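Local coordinates for protein probable zinc protease PqqL (Escherichia coli, PDB 6OFT) that probably cleaves peptide bonds as a zinc-dependent endopeptidase of the M16 family, the chain here being the first half of the periplasmic protein, at residues 238-243 with 426-431. Sequence-based numbering, arbitrary orientation.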
# COMPACT_ATOMS: atom_id res chain seq x y z
N ALA A 238 3.17 -1.13 20.57
CA ALA A 238 2.46 0.12 20.80
C ALA A 238 3.38 1.13 21.48
O ALA A 238 4.27 0.75 22.24
CB ALA A 238 1.24 -0.11 21.67
N GLU A 239 3.17 2.42 21.19
CA GLU A 239 3.89 3.51 21.86
C GLU A 239 2.80 4.31 22.55
O GLU A 239 2.14 5.15 21.93
CB GLU A 239 4.68 4.38 20.87
CG GLU A 239 5.55 5.38 21.62
CD GLU A 239 6.59 6.01 20.73
OE1 GLU A 239 6.33 7.11 20.21
OE2 GLU A 239 7.65 5.38 20.53
N ASN A 240 2.55 3.99 23.83
CA ASN A 240 1.50 4.55 24.67
C ASN A 240 1.84 5.94 25.21
O ASN A 240 1.93 6.16 26.42
CB ASN A 240 1.14 3.55 25.78
CG ASN A 240 0.69 2.24 25.18
OD1 ASN A 240 0.03 2.20 24.14
ND2 ASN A 240 1.08 1.13 25.77
N HIS A 241 2.01 6.87 24.27
CA HIS A 241 2.37 8.26 24.50
C HIS A 241 1.77 9.11 23.41
O HIS A 241 1.79 8.72 22.24
CB HIS A 241 3.91 8.43 24.45
CG HIS A 241 4.63 7.75 25.58
ND1 HIS A 241 5.42 6.62 25.36
CD2 HIS A 241 4.66 8.05 26.89
CE1 HIS A 241 5.89 6.28 26.54
NE2 HIS A 241 5.46 7.11 27.50
N LEU A 242 1.22 10.23 23.80
CA LEU A 242 0.64 11.20 22.85
C LEU A 242 1.76 12.12 22.36
O LEU A 242 2.37 12.76 23.20
CB LEU A 242 -0.43 12.00 23.58
CG LEU A 242 -1.15 13.04 22.72
CD1 LEU A 242 -1.80 12.39 21.52
CD2 LEU A 242 -2.15 13.83 23.54
N ARG A 243 1.97 12.21 21.07
CA ARG A 243 3.01 13.06 20.50
C ARG A 243 2.45 14.22 19.72
O ARG A 243 1.26 14.24 19.40
CB ARG A 243 3.98 12.24 19.62
CG ARG A 243 4.77 11.20 20.38
CD ARG A 243 4.74 9.94 19.56
NE ARG A 243 3.76 9.01 20.06
CZ ARG A 243 3.22 8.01 19.36
NH1 ARG A 243 3.57 7.82 18.10
NH2 ARG A 243 2.33 7.22 19.92
N LYS A 426 -9.74 5.97 23.14
CA LYS A 426 -8.97 5.71 24.38
C LYS A 426 -7.57 5.22 23.99
O LYS A 426 -6.79 4.98 24.88
CB LYS A 426 -9.66 4.61 25.18
CG LYS A 426 -10.93 4.99 25.92
CD LYS A 426 -11.03 6.41 26.39
CE LYS A 426 -12.23 6.66 27.29
NZ LYS A 426 -11.84 7.20 28.61
N ASN A 427 -7.28 5.06 22.72
CA ASN A 427 -5.97 4.55 22.24
C ASN A 427 -4.87 5.57 22.55
O ASN A 427 -4.92 6.67 22.04
CB ASN A 427 -6.08 4.07 20.80
CG ASN A 427 -4.82 3.55 20.17
OD1 ASN A 427 -3.76 3.60 20.75
ND2 ASN A 427 -4.95 3.04 18.96
N GLN A 428 -3.92 5.18 23.36
CA GLN A 428 -2.78 6.01 23.81
C GLN A 428 -1.71 6.20 22.72
O GLN A 428 -0.85 7.07 22.85
CB GLN A 428 -2.12 5.37 25.04
CG GLN A 428 -3.06 5.05 26.20
CD GLN A 428 -2.32 4.26 27.24
OE1 GLN A 428 -1.68 4.82 28.13
NE2 GLN A 428 -2.37 2.94 27.15
N ASP A 429 -1.75 5.38 21.65
CA ASP A 429 -0.78 5.48 20.58
C ASP A 429 -1.30 6.44 19.53
O ASP A 429 -1.91 6.06 18.53
CB ASP A 429 -0.39 4.08 20.04
CG ASP A 429 0.84 4.05 19.17
OD1 ASP A 429 1.45 2.96 19.03
OD2 ASP A 429 1.20 5.12 18.60
N ALA A 430 -1.04 7.70 19.81
CA ALA A 430 -1.56 8.80 18.98
C ALA A 430 -0.61 9.99 18.83
O ALA A 430 0.27 10.12 19.65
CB ALA A 430 -2.88 9.27 19.51
N PHE A 431 -0.83 10.80 17.79
CA PHE A 431 -0.06 12.02 17.61
C PHE A 431 -0.86 13.09 16.85
O PHE A 431 -1.59 12.77 15.91
CB PHE A 431 1.33 11.78 16.98
CG PHE A 431 1.38 11.33 15.55
CD1 PHE A 431 1.46 9.97 15.23
CD2 PHE A 431 1.44 12.25 14.51
CE1 PHE A 431 1.57 9.55 13.90
CE2 PHE A 431 1.52 11.83 13.17
CZ PHE A 431 1.61 10.49 12.88
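Arg243 and Asp429 meet because Arg243 sets CG beside its backbone N (chi1 -64°) and its chain then bends at chi2 and chi3, while Asp429 holds CG anti to its backbone N (chi1 -166°). These bends turn the guanidinium back beside residues 239-241, and Arg243 NH2 forms a salt bridge of 2.7 Å with Asp429 OD2, nearly straight and in the guanidinium plane but above that of the carboxylate. The second carboxylate oxygen, Asp429 OD1, accepts from Glu239 N at 2.8 Å, so the two oxygens of this short side chain serve different donors, a charged side chain and a backbone N-H. Arginine suits its place because its planar group offers several donors: NE and NH2 both grip His241 O, with NH2 2.8 Å from it. Glu239 OE1 lies over one guanidinium face, adding charge attraction without a directed bond, and Ala430 O lies over the opposite face. Beside this network, the amides of Asn240 and Gln428 stack almost parallel, their planes 3° apart, with Asn240 CG 3.7 Å from Gln428 NE2. In the parallel pair of strands 242-248 and 430-436, Arg243 N donates to Ala430 O at 3.0 Å; the small Ala430 CB meets Leu242 CD1. Arg262 of the neighbouring strand 256-264 also salt-bridges Asp429 OD2. An alanine in place of Arg243 would probably leave His241 O without its two side-chain donors and Asp429 OD2 with Arg262 as its remaining arginine partner. With two arginines converging on it, Asp429 is likely to stay ionised, joining outermost strand 242-248 to 430-436 by charge, away from the predicted zinc ligands.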